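Side-chain contacts in putative transcriptional regulator, sugar-binding family (Arthrobacter aurescens, PDB 3NZE), which probably regulates transcription as a SorC-family protein that binds DNA and a sugar ligand: residues Glu35-Thr38 with Leu39-Val42; Ser103-Met106 with Arg107-Ser111. All coordinates share one frame; numbering follows the deposited sequence. Where two conformers were deposited one is given.

Interaction 1: residues Glu35-Thr38 with Leu39-Val42; sequences EAET and LDRV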
loop_
_atom_site.group_PDB
_atom_site.type_symbol
_atom_site.label_atom_id
_atom_site.label_comp_id
_atom_site.label_asym_id
_atom_site.label_seq_id
_atom_site.Cartn_x
_atom_site.Cartn_y
_atom_site.Cartn_z
ATOM N N GLU A 35 -16.268 -6.780 6.374
ATOM C CA GLU A 35 -15.022 -6.267 5.800
ATOM C C GLU A 35 -14.699 -4.839 6.225
ATOM O O GLU A 35 -13.580 -4.544 6.663
ATOM C CB GLU A 35 -15.049 -6.349 4.270
ATOM C CG GLU A 35 -14.506 -7.651 3.710
ATOM C CD GLU A 35 -13.772 -7.458 2.391
ATOM O OE1 GLU A 35 -12.859 -8.259 2.092
ATOM O OE2 GLU A 35 -14.098 -6.499 1.658
ATOM N N ALA A 36 -15.677 -3.952 6.078
ATOM C CA ALA A 36 -15.472 -2.540 6.373
ATOM C C ALA A 36 -15.141 -2.337 7.849
ATOM O O ALA A 36 -14.246 -1.561 8.186
ATOM C CB ALA A 36 -16.702 -1.728 5.985
ATOM N N GLU A 37 -15.869 -3.031 8.719
ATOM C CA GLU A 37 -15.690 -2.867 10.160
ATOM C C GLU A 37 -14.369 -3.476 10.615
ATOM O O GLU A 37 -13.729 -2.968 11.528
ATOM C CB GLU A 37 -16.850 -3.485 10.941
ATOM C CG GLU A 37 -18.185 -2.752 10.767
ATOM C CD GLU A 37 -18.127 -1.272 11.144
ATOM O OE1 GLU A 37 -17.185 -0.855 11.858
ATOM O OE2 GLU A 37 -19.037 -0.519 10.724
ATOM N N THR A 38 -13.974 -4.569 9.975
ATOM C CA THR A 38 -12.696 -5.204 10.264
ATOM C C THR A 38 -11.559 -4.280 9.852
ATOM O O THR A 38 -10.603 -4.094 10.601
ATOM C CB THR A 38 -12.568 -6.559 9.541
ATOM O OG1 THR A 38 -13.614 -7.428 9.980
ATOM C CG2 THR A 38 -11.234 -7.210 9.843
ATOM N N LEU A 39 -11.668 -3.700 8.660
ATOM C CA LEU A 39 -10.667 -2.763 8.172
ATOM C C LEU A 39 -10.573 -1.554 9.087
ATOM O O LEU A 39 -9.492 -1.048 9.357
ATOM C CB LEU A 39 -11.013 -2.301 6.751
ATOM C CG LEU A 39 -10.146 -1.176 6.180
ATOM C CD1 LEU A 39 -8.660 -1.553 6.204
ATOM C CD2 LEU A 39 -10.586 -0.782 4.760
ATOM N N ASP A 40 -11.714 -1.086 9.572
ATOM C CA ASP A 40 -11.713 0.097 10.417
ATOM C C ASP A 40 -10.840 -0.147 11.645
ATOM O O ASP A 40 -10.099 0.739 12.104
ATOM C CB ASP A 40 -13.134 0.442 10.851
ATOM C CG ASP A 40 -13.305 1.914 11.121
ATOM O OD1 ASP A 40 -12.679 2.709 10.388
ATOM O OD2 ASP A 40 -14.057 2.275 12.055
ATOM N N ARG A 41 -10.913 -1.366 12.162
ATOM C CA ARG A 41 -10.158 -1.720 13.351
ATOM C C ARG A 41 -8.686 -1.957 13.055
ATOM O O ARG A 41 -7.823 -1.617 13.867
ATOM C CB ARG A 41 -10.784 -2.936 14.030
ATOM C CG ARG A 41 -12.012 -2.554 14.874
ATOM C CD ARG A 41 -13.133 -3.554 14.739
ATOM N NE ARG A 41 -14.312 -3.124 15.491
ATOM C CZ ARG A 41 -15.295 -2.368 15.000
ATOM N NH1 ARG A 41 -15.261 -1.941 13.738
ATOM N NH2 ARG A 41 -16.320 -2.035 15.777
ATOM N N VAL A 42 -8.397 -2.552 11.899
ATOM C CA VAL A 42 -7.008 -2.702 11.487
ATOM C C VAL A 42 -6.422 -1.309 11.279
ATOM O O VAL A 42 -5.298 -1.023 11.691
ATOM C CB VAL A 42 -6.872 -3.557 10.210
ATOM C CG1 VAL A 42 -5.411 -3.594 9.730
ATOM C CG2 VAL A 42 -7.385 -4.965 10.469
#
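R41 folds its guanidinium back over the first turn of helix 35-50 and overlaps the side chain of E37, one helical turn earlier. A single nitrogen does the work. NH1 of R41 forms a salt bridge with OE1 of E37 at 2.9 Å, and it also donates to the backbone O of E37 at 2.9 Å. Both oxygens lie near the guanidinium plane, at its edge, so NH1 is gripped twice by one residue. OE1 offers its anti lone pair, the one away from OE2, and the carboxylate stands 80° from the guanidinium plane, which makes this a one-pronged rather than a forked ion pair. Bends in both chains allow it: E37 turns back at chi2 (-57°), while R41 kinks at chi2 (139°), laying its CD 3.3 Å from O of E37. That carbonyl therefore serves mainly the side chain, its bond from the backbone N of R41 being weak at 3.3 Å. Close by, OD2 of D40 approaches OE1 of E37 to 4.4 Å, a like-charge neighbour that the arginine probably helps to offset; OD1 of D40 is hydrogen-bonded to H74. At V42 the methyl CG2 lies 3.3 Å from O of T38, which also accepts the backbone bond from N of V42. Just before the helix, N34 receives two bonds, one at its backbone O from the T38 hydroxyl and one at its side-chain OD1 from the N-H of E37. In the fold, the E37-R41 pair lies at the surface, L39 rests on T67 and A70 of helix 66-73, and T38 and V42 reach strand 250-254.

Interaction 2: residues Ser103-Met106 with Arg107-Ser111; sequences SDIM and RRFGS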
loop_
_atom_site.group_PDB
_atom_site.type_symbol
_atom_site.label_atom_id
_atom_site.label_comp_id
_atom_site.label_asym_id
_atom_site.label_seq_id
_atom_site.Cartn_x
_atom_site.Cartn_y
_atom_site.Cartn_z
ATOM N N SER A 103 -7.246 12.838 -2.944
ATOM C CA SER A 103 -6.940 14.133 -2.348
ATOM C C SER A 103 -7.320 14.203 -0.865
ATOM O O SER A 103 -6.582 14.772 -0.058
ATOM C CB SER A 103 -7.616 15.257 -3.121
ATOM O OG SER A 103 -7.406 16.500 -2.475
ATOM N N ASP A 104 -8.468 13.635 -0.512
ATOM C CA ASP A 104 -8.917 13.651 0.876
ATOM C C ASP A 104 -7.958 12.890 1.776
ATOM O O ASP A 104 -7.709 13.301 2.914
ATOM C CB ASP A 104 -10.339 13.092 1.007
ATOM C CG ASP A 104 -11.394 14.053 0.467
ATOM O OD1 ASP A 104 -11.042 15.218 0.206
ATOM O OD2 ASP A 104 -12.563 13.645 0.322
ATOM N N ILE A 105 -7.439 11.781 1.263
ATOM C CA ILE A 105 -6.457 10.983 2.002
ATOM C C ILE A 105 -5.214 11.819 2.260
ATOM O O ILE A 105 -4.758 11.942 3.405
ATOM C CB ILE A 105 -6.079 9.694 1.239
ATOM C CG1 ILE A 105 -7.281 8.752 1.176
ATOM C CG2 ILE A 105 -4.894 8.985 1.904
ATOM C CD1 ILE A 105 -7.104 7.619 0.202
HETATM N N MSE A 106 -4.678 12.423 1.201
HETATM C CA MSE A 106 -3.481 13.243 1.365
HETATM C C MSE A 106 -3.709 14.405 2.340
HETATM O O MSE A 106 -2.860 14.685 3.192
HETATM C CB MSE A 106 -2.923 13.710 0.010
HETATM C CG MSE A 106 -2.706 12.593 -0.998
HETATM SE SE MSE A 106 -1.337 11.324 -0.393
HETATM C CE MSE A 106 0.114 12.571 -0.069
ATOM N N ARG A 107 -4.851 15.081 2.227
ATOM C CA ARG A 107 -5.204 16.169 3.150
ATOM C C ARG A 107 -5.244 15.739 4.622
ATOM O O ARG A 107 -4.728 16.440 5.491
ATOM C CB ARG A 107 -6.542 16.807 2.743
ATOM C CG ARG A 107 -6.478 17.566 1.433
ATOM C CD ARG A 107 -7.832 18.182 1.052
ATOM N NE ARG A 107 -7.787 18.724 -0.310
ATOM C CZ ARG A 107 -7.771 20.022 -0.600
ATOM N NH1 ARG A 107 -7.715 20.419 -1.867
ATOM N NH2 ARG A 107 -7.819 20.927 0.373
ATOM N N ARG A 108 -5.846 14.586 4.899
ATOM C CA ARG A 108 -5.872 14.043 6.259
ATOM C C ARG A 108 -4.465 13.816 6.817
ATOM O O ARG A 108 -4.206 14.088 8.000
ATOM C CB ARG A 108 -6.686 12.744 6.301
ATOM C CG ARG A 108 -8.205 12.994 6.237
ATOM C CD ARG A 108 -8.998 11.699 6.106
ATOM N NE ARG A 108 -10.297 11.949 5.490
ATOM C CZ ARG A 108 -10.777 11.274 4.452
ATOM N NH1 ARG A 108 -10.081 10.286 3.913
ATOM N NH2 ARG A 108 -11.968 11.579 3.967
ATOM N N PHE A 109 -3.566 13.323 5.972
ATOM C CA PHE A 109 -2.182 13.098 6.404
ATOM C C PHE A 109 -1.506 14.439 6.650
ATOM O O PHE A 109 -0.865 14.639 7.674
ATOM C CB PHE A 109 -1.389 12.272 5.377
ATOM C CG PHE A 109 -1.431 10.790 5.627
ATOM C CD1 PHE A 109 -2.427 10.006 5.072
ATOM C CD2 PHE A 109 -0.476 10.179 6.437
ATOM C CE1 PHE A 109 -2.470 8.642 5.291
ATOM C CE2 PHE A 109 -0.516 8.816 6.659
ATOM C CZ PHE A 109 -1.512 8.042 6.088
ATOM N N GLY A 110 -1.668 15.366 5.715
ATOM C CA GLY A 110 -1.094 16.690 5.873
ATOM C C GLY A 110 -1.575 17.395 7.122
ATOM O O GLY A 110 -0.791 18.034 7.826
ATOM N N SER A 111 -2.873 17.287 7.398
ATOM C CA SER A 111 -3.474 17.960 8.545
ATOM C C SER A 111 -3.036 17.336 9.870
ATOM O O SER A 111 -2.807 18.044 10.854
ATOM C CB SER A 111 -5.001 17.932 8.449
ATOM O OG SER A 111 -5.468 18.799 7.433
HETATM O O HOH W 1 -5.909 18.405 -3.873
#
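S103 swings OG opposite its amide nitrogen (chi1 175°) and the R107 chain runs extended from CG to NE, so that hydroxyl and guanidinium meet one turn apart on helix 99-113. NE of R107 donates to OG of S103 at 3.1 Å, nearly straight at 168° and in the guanidinium plane. A water 2.8 Å from OG of S103 also takes a weak bond from NH1 of R107. R108, likewise extended, behaves differently: CB of D104 lies over one face of the R108 guanidinium, 3.7 Å from NH2, and OD2 of D104 stands 4.2 Å from NH2 of R108 but well out of the plane, so no N-H points at it. On the buried flank I105 and F109 lie side by side, CG2 of I105 4.1 Å from CD1 of F109, with O of I105 at the ring edge. F109 and M106, a selenomethionine, pack on V62 and V85 of the sheet; the M106 side chain is about 6 Å from that of E118, a calcium-binding residue, though no calcium is bound here. Chemically, R107 is steered by a directed bond, whereas R108 is held by S72 and by packing on D104, whose charge probably adds a weaker attraction and partly offsets nearby R73.

Overall arrangement
Following the chain from the N terminus, interaction 1 comes first, on helix 35-50 between strands 23-27 and 59-62, and interaction 2 follows on helix 99-113, the crossover from strand 84-87 to the parallel strand 116-118. Each closes only a single helical turn, and they run in series, neither enclosing nor crossing the other. The centres of interactions 1 and 2 are 20 Å apart and the nearest atoms of interactions 1 and 2 about 10 Å apart, so they do not touch. Helix 66-73 links them indirectly: L39 reaches it in interaction 1, and I105, R108 and F109 in interaction 2. Together they show i to i+4 pairs on two separate helices packed against one mixed sheet.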